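Local coordinates for protein scyllo-inosose 3-dehydrogenase (Thermotoga maritima, PDB 3IP1) that catalyses the NAD(+)-dependent oxidation of scyllo-inosose to 3-dehydro-scyllo-inosose, probably as a step in myo-inositol breakdown, at residues 209-212 with 213-217; 246-249 with 250-253; 361-364 with 365-368. One frame throughout, in Å; residues are numbered along the deposited sequence.

How the contacts relate
All three contacts are local turns or caps around the nucleotide-binding half of this zinc-containing alcohol dehydrogenase, and they follow one another along the chain. Contact 1 leads into strand 216-220 of the parallel sheet, at an interface with a second subunit and away from the annotated sites. Contact 2 opens helix 248-257 and holds Arg250, an NAD(+)-binding residue by similarity. Contacts 2 and 3 have centres 14 Å apart and touch: Leu253 CD2 lies 3.4 Å from Lys365 O. Contact 1 stands off from both, its centre 23 Å from each. In contact 3 the Ile366 side chain comes within about 10 Å of a bound cadmium ion and about 8 Å of the Arg250 side chain.

Contact 1 of 3, residues 209-212 with 213-217; sequences GGIR and PGDNV
A type II beta turn from Arg212 to Asp215 brings the chain round into strand 216-220 of the Rossmann-type parallel sheet. Its closing bond runs from Asp215 N to Arg212 O at 3.0 Å, and Gly214, with phi 104°, takes the turn position where positive phi suits glycine. The Asp215 side chain then reaches back over the turn: OD2 accepts from Arg212 N at 2.9 Å, with the donor 50° out of the carboxylate plane. Arg212 is thus gripped through both its backbone N and its carbonyl O by one residue, while its own side chain runs extended away from the turn. The other carboxylate oxygen, OD1, makes a salt bridge with Arg352 of the second subunit, and Tyr201 of that subunit bonds to Pro213 O, so the turn lies at an interface with a second subunit.

Next to the carboxylate, Ile211 and Asp215 pass alongside one another, pointing opposite ways, Ile211 CB lying 3.5 Å from Asp215 OD2. Ile211 holds CG2 anti to its carbonyl carbon, which carries this methyl toward the strand. There the two side chains meet at about a right angle, Ile211 CG2 against Val217 CG1 at 3.7 Å.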
loop_
_atom_site.group_PDB
_atom_site.type_symbol
_atom_site.label_atom_id
_atom_site.label_comp_id
_atom_site.label_asym_id
_atom_site.label_seq_id
_atom_site.Cartn_x
_atom_site.Cartn_y
_atom_site.Cartn_z
ATOM N N GLY A 209 5.659 -8.190 -0.734
ATOM C CA GLY A 209 4.753 -7.284 -1.433
ATOM C C GLY A 209 4.209 -7.863 -2.728
ATOM O O GLY A 209 3.408 -7.213 -3.411
ATOM N N GLY A 210 4.640 -9.073 -3.084
ATOM C CA GLY A 210 4.230 -9.677 -4.341
ATOM C C GLY A 210 4.822 -8.975 -5.557
ATOM O O GLY A 210 5.754 -8.171 -5.446
ATOM N N ILE A 211 4.297 -9.296 -6.731
ATOM C CA ILE A 211 4.750 -8.653 -7.967
ATOM C C ILE A 211 3.529 -8.182 -8.765
ATOM O O ILE A 211 2.384 -8.528 -8.450
ATOM C CB ILE A 211 5.638 -9.606 -8.843
ATOM C CG1 ILE A 211 4.870 -10.903 -9.120
ATOM C CG2 ILE A 211 6.999 -9.862 -8.155
ATOM C CD1 ILE A 211 5.456 -11.805 -10.143
ATOM N N ARG A 212 3.778 -7.374 -9.784
ATOM C CA ARG A 212 2.805 -7.187 -10.841
ATOM C C ARG A 212 3.103 -8.193 -11.962
ATOM O O ARG A 212 4.269 -8.491 -12.229
ATOM C CB ARG A 212 2.887 -5.756 -11.355
ATOM C CG ARG A 212 2.500 -4.750 -10.300
ATOM C CD ARG A 212 2.268 -3.387 -10.897
ATOM N NE ARG A 212 1.799 -2.455 -9.885
ATOM C CZ ARG A 212 1.961 -1.134 -9.960
ATOM N NH1 ARG A 212 2.551 -0.576 -11.019
ATOM N NH2 ARG A 212 1.523 -0.371 -8.968
ATOM N N PRO A 213 2.056 -8.724 -12.620
ATOM C CA PRO A 213 2.270 -9.650 -13.746
ATOM C C PRO A 213 3.157 -9.023 -14.814
ATOM O O PRO A 213 2.940 -7.874 -15.186
ATOM C CB PRO A 213 0.862 -9.864 -14.298
ATOM C CG PRO A 213 -0.046 -9.590 -13.129
ATOM C CD PRO A 213 0.624 -8.510 -12.331
ATOM N N GLY A 214 4.147 -9.783 -15.280
ATOM C CA GLY A 214 5.197 -9.287 -16.169
ATOM C C GLY A 214 6.548 -9.060 -15.482
ATOM O O GLY A 214 7.569 -8.954 -16.153
ATOM N N ASP A 215 6.561 -8.964 -14.153
ATOM C CA ASP A 215 7.805 -8.755 -13.393
ATOM C C ASP A 215 8.696 -9.976 -13.422
ATOM O O ASP A 215 8.212 -11.077 -13.619
ATOM C CB ASP A 215 7.506 -8.422 -11.927
ATOM C CG ASP A 215 7.036 -6.980 -11.727
ATOM O OD1 ASP A 215 7.213 -6.126 -12.628
ATOM O OD2 ASP A 215 6.485 -6.694 -10.651
ATOM N N ASN A 216 9.996 -9.767 -13.226
ATOM C CA ASN A 216 10.968 -10.857 -13.114
ATOM C C ASN A 216 11.264 -11.115 -11.645
ATOM O O ASN A 216 11.258 -10.172 -10.823
ATOM C CB ASN A 216 12.285 -10.505 -13.808
ATOM C CG ASN A 216 12.134 -10.299 -15.302
ATOM O OD1 ASN A 216 11.338 -10.970 -15.956
ATOM N ND2 ASN A 216 12.916 -9.373 -15.853
ATOM N N VAL A 217 11.524 -12.376 -11.319
ATOM C CA VAL A 217 11.891 -12.728 -9.957
ATOM C C VAL A 217 13.124 -13.631 -9.957
ATOM O O VAL A 217 13.320 -14.400 -10.886
ATOM C CB VAL A 217 10.719 -13.410 -9.167
ATOM C CG1 VAL A 217 9.468 -12.497 -9.136
ATOM C CG2 VAL A 217 10.384 -14.757 -9.751
#

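Contact 2 of 3, residues 246-249 with 250-253; sequences PSEV and RRNL
Ser247 caps helix 248-257 and draws Arg250 in against the helix start, the close-packed side of this contact. With OG anti to the backbone N (chi1 161°), the hydroxyl oxygen turns to the first turn of the helix, and Ser247 OG accepts twice: a weak capping bond from Arg250 N at 3.3 Å, and a stronger one from Arg250 NH1 at 2.9 Å. NH1 meets OG only 4° out of the guanidinium plane, an edge-on approach, and the extended Arg250 chain brings its CG to 3.4 Å from Ser247 OG. Lys387 O takes a further bond from NH1.

At the same helix end, Arg251 bends back at chi3 (-50°), and Glu248 CA lies 3.4 Å from the plane of one face of its guanidinium, offset toward the rim. Arg251 NH2 reaches Pro246 O at 2.7 Å in a weak bond and also bonds to Glu245 O.

The Glu248 and Asn252 side chains lie on the exposed side and are looser. Glu248 CG is 3.8 Å from Asn252 ND2, and the Glu248 carboxylate stays beyond salt-bridge distance of Arg251, Glu248 OE2 to Arg251 NH1 being 4.7 Å. Within this contact both arginines bond to neutral oxygens, though Arg251 also has a long, weak ion pair with Asp264. The capping serine is likely to help hold Arg250, an NAD(+)-binding residue by similarity, in place.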
loop_
_atom_site.group_PDB
_atom_site.type_symbol
_atom_site.label_atom_id
_atom_site.label_comp_id
_atom_site.label_asym_id
_atom_site.label_seq_id
_atom_site.Cartn_x
_atom_site.Cartn_y
_atom_site.Cartn_z
ATOM N N PRO A 246 22.868 -25.074 -6.358
ATOM C CA PRO A 246 23.939 -26.003 -6.775
ATOM C C PRO A 246 23.486 -27.448 -6.952
ATOM O O PRO A 246 24.059 -28.159 -7.769
ATOM C CB PRO A 246 24.958 -25.915 -5.635
ATOM C CG PRO A 246 24.615 -24.686 -4.876
ATOM C CD PRO A 246 23.156 -24.457 -5.050
ATOM N N SER A 247 22.483 -27.876 -6.188
ATOM C CA SER A 247 21.876 -29.217 -6.309
ATOM C C SER A 247 21.087 -29.424 -7.611
ATOM O O SER A 247 20.079 -28.744 -7.859
ATOM C CB SER A 247 20.944 -29.482 -5.116
ATOM O OG SER A 247 20.032 -30.525 -5.408
ATOM N N GLU A 248 21.534 -30.388 -8.420
ATOM C CA GLU A 248 20.915 -30.664 -9.717
ATOM C C GLU A 248 19.467 -31.121 -9.577
ATOM O O GLU A 248 18.604 -30.680 -10.333
ATOM C CB GLU A 248 21.716 -31.697 -10.509
ATOM C CG GLU A 248 21.011 -32.145 -11.787
ATOM C CD GLU A 248 21.923 -32.896 -12.761
ATOM O OE1 GLU A 248 22.656 -33.833 -12.354
ATOM O OE2 GLU A 248 21.884 -32.547 -13.960
ATOM N N VAL A 249 19.206 -31.995 -8.608
ATOM C CA VAL A 249 17.861 -32.516 -8.424
ATOM C C VAL A 249 16.866 -31.396 -8.084
ATOM O O VAL A 249 15.723 -31.431 -8.519
ATOM C CB VAL A 249 17.817 -33.659 -7.356
ATOM C CG1 VAL A 249 17.974 -33.124 -5.932
ATOM C CG2 VAL A 249 16.529 -34.467 -7.492
ATOM N N ARG A 250 17.314 -30.425 -7.290
ATOM C CA ARG A 250 16.506 -29.255 -6.970
ATOM C C ARG A 250 16.293 -28.318 -8.179
ATOM O O ARG A 250 15.187 -27.813 -8.381
ATOM C CB ARG A 250 17.090 -28.538 -5.763
ATOM C CG ARG A 250 16.996 -29.404 -4.506
ATOM C CD ARG A 250 17.720 -28.838 -3.299
ATOM N NE ARG A 250 17.505 -29.695 -2.129
ATOM C CZ ARG A 250 18.140 -30.851 -1.919
ATOM N NH1 ARG A 250 19.035 -31.289 -2.795
ATOM N NH2 ARG A 250 17.892 -31.570 -0.838
ATOM N N ARG A 251 17.322 -28.134 -9.006
ATOM C CA ARG A 251 17.170 -27.365 -10.244
ATOM C C ARG A 251 16.165 -27.985 -11.224
ATOM O O ARG A 251 15.361 -27.270 -11.840
ATOM C CB ARG A 251 18.515 -27.154 -10.935
ATOM C CG ARG A 251 19.426 -26.168 -10.233
ATOM C CD ARG A 251 20.607 -25.799 -11.103
ATOM N NE ARG A 251 21.279 -26.980 -11.638
ATOM C CZ ARG A 251 22.298 -27.588 -11.049
ATOM N NH1 ARG A 251 22.841 -28.647 -11.607
ATOM N NH2 ARG A 251 22.778 -27.132 -9.907
ATOM N N ASN A 252 16.203 -29.309 -11.367
ATOM C CA ASN A 252 15.211 -30.011 -12.190
ATOM C C ASN A 252 13.786 -29.904 -11.628
ATOM O O ASN A 252 12.834 -29.725 -12.374
ATOM C CB ASN A 252 15.615 -31.474 -12.382
ATOM C CG ASN A 252 16.865 -31.620 -13.236
ATOM O OD1 ASN A 252 17.275 -30.679 -13.931
ATOM N ND2 ASN A 252 17.484 -32.794 -13.182
ATOM N N LEU A 253 13.658 -30.006 -10.307
ATOM C CA LEU A 253 12.378 -29.738 -9.648
ATOM C C LEU A 253 11.870 -28.321 -9.906
ATOM O O LEU A 253 10.689 -28.145 -10.169
ATOM C CB LEU A 253 12.445 -30.002 -8.141
ATOM C CG LEU A 253 12.377 -31.474 -7.746
ATOM C CD1 LEU A 253 12.378 -31.599 -6.218
ATOM C CD2 LEU A 253 11.159 -32.194 -8.356
#

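Contact 3 of 3, residues 361-364 with 365-368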
loop_
_atom_site.group_PDB
_atom_site.type_symbol
_atom_site.label_atom_id
_atom_site.label_comp_id
_atom_site.label_asym_id
_atom_site.label_seq_id
_atom_site.Cartn_x
_atom_site.Cartn_y
_atom_site.Cartn_z
HETATM N N MSE A 361 -1.827 -25.782 -8.911
HETATM C CA MSE A 361 -0.460 -25.709 -8.408
HETATM C C MSE A 361 -0.153 -26.907 -7.510
HETATM O O MSE A 361 -0.502 -26.929 -6.319
HETATM C CB MSE A 361 -0.205 -24.394 -7.665
HETATM C CG MSE A 361 1.267 -24.137 -7.323
HETATM SE SE MSE A 361 1.467 -22.560 -6.159
HETATM C CE MSE A 361 0.900 -23.373 -4.474
ATOM N N ASP A 362 0.524 -27.887 -8.092
ATOM C CA ASP A 362 0.800 -29.166 -7.448
ATOM C C ASP A 362 2.213 -29.236 -6.833
ATOM O O ASP A 362 3.205 -29.493 -7.531
ATOM C CB ASP A 362 0.611 -30.310 -8.460
ATOM C CG ASP A 362 0.866 -31.681 -7.851
ATOM O OD1 ASP A 362 0.971 -31.790 -6.612
ATOM O OD2 ASP A 362 0.955 -32.659 -8.623
HETATM N N MSE A 363 2.292 -29.060 -5.522
HETATM C CA MSE A 363 3.578 -29.100 -4.840
HETATM C C MSE A 363 4.067 -30.531 -4.551
HETATM O O MSE A 363 5.208 -30.711 -4.132
HETATM C CB MSE A 363 3.526 -28.289 -3.538
HETATM C CG MSE A 363 3.316 -26.809 -3.729
HETATM SE SE MSE A 363 4.788 -25.998 -4.698
HETATM C CE MSE A 363 6.267 -26.598 -3.600
ATOM N N THR A 364 3.213 -31.532 -4.761
ATOM C CA THR A 364 3.566 -32.928 -4.435
ATOM C C THR A 364 4.738 -33.429 -5.277
ATOM O O THR A 364 5.396 -34.402 -4.904
ATOM C CB THR A 364 2.367 -33.928 -4.543
ATOM O OG1 THR A 364 1.954 -34.071 -5.913
ATOM C CG2 THR A 364 1.193 -33.465 -3.688
ATOM N N LYS A 365 5.035 -32.719 -6.368
ATOM C CA LYS A 365 6.181 -33.034 -7.211
ATOM C C LYS A 365 7.501 -33.046 -6.435
ATOM O O LYS A 365 8.468 -33.659 -6.873
ATOM C CB LYS A 365 6.295 -32.049 -8.384
ATOM C CG LYS A 365 5.090 -32.020 -9.330
ATOM C CD LYS A 365 5.436 -31.217 -10.573
ATOM C CE LYS A 365 4.418 -31.424 -11.682
ATOM N NZ LYS A 365 3.301 -30.437 -11.598
ATOM N N ILE A 366 7.547 -32.361 -5.297
ATOM C CA ILE A 366 8.794 -32.254 -4.548
ATOM C C ILE A 366 9.021 -33.386 -3.542
ATOM O O ILE A 366 10.118 -33.507 -2.982
ATOM C CB ILE A 366 8.963 -30.868 -3.859
ATOM C CG1 ILE A 366 8.132 -30.785 -2.570
ATOM C CG2 ILE A 366 8.685 -29.723 -4.874
ATOM C CD1 ILE A 366 8.583 -29.678 -1.619
ATOM N N ILE A 367 8.003 -34.207 -3.313
ATOM C CA ILE A 367 8.142 -35.322 -2.388
ATOM C C ILE A 367 9.030 -36.387 -3.031
ATOM O O ILE A 367 8.670 -36.967 -4.044
ATOM C CB ILE A 367 6.768 -35.890 -1.935
ATOM C CG1 ILE A 367 5.968 -34.805 -1.191
ATOM C CG2 ILE A 367 6.953 -37.134 -1.040
ATOM C CD1 ILE A 367 4.497 -35.139 -0.964
ATOM N N SER A 368 10.201 -36.611 -2.445
ATOM C CA SER A 368 11.142 -37.602 -2.958
ATOM C C SER A 368 10.742 -39.018 -2.561
ATOM O O SER A 368 10.938 -39.951 -3.334
ATOM C CB SER A 368 12.564 -37.308 -2.489
ATOM O OG SER A 368 12.856 -35.933 -2.688
HETATM O O HOH W 1 2.227 -27.509 -10.725
HETATM O O HOH W 2 6.312 -36.501 -5.838
#
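Lys365 reaches back along the loop to Asp362, and its side chain can be followed atom by atom. Lys365 CB is 4.1 Å from Asp362 O; CG, anti to its own carbonyl carbon, comes 3.6 Å from Asp362 O; CD keeps beside that oxygen. A bend at chi4 (90°) then brings NZ near Asp362 CB. Lys365 NZ stays 4.4 Å from Asp362 OD2, beyond a salt bridge, but a water that accepts from Asp362 N also accepts weakly from NZ.

The aspartate's stronger bonds lie elsewhere. Asp362 OD1 accepts Thr364 OG1 through its syn lone pair at 2.6 Å, and Thr364 N from above the carboxylate plane at 2.9 Å, while OD2 pairs with Arg186, which also bonds Thr364 OG1. With an alanine here in place of the aspartate, Thr364 N and OG1 would probably lose their shared acceptor and Arg186 its carboxylate mate.

Overlapping the turn, the 3-10 bonds run from Ile366 N to Met363 O and from Ile367 N to Thr364 O, each 3.1 Å, both donors standing above the carbonyl planes. Met363, a selenomethionine, brings CE to 4.2 Å from Ile366 CG2 and also touches Leu193 and Ala231. The arrangement is an Asx turn at Asp362 leading into a short 3-10 segment, on the way from helix 349-358 to strand 369-371.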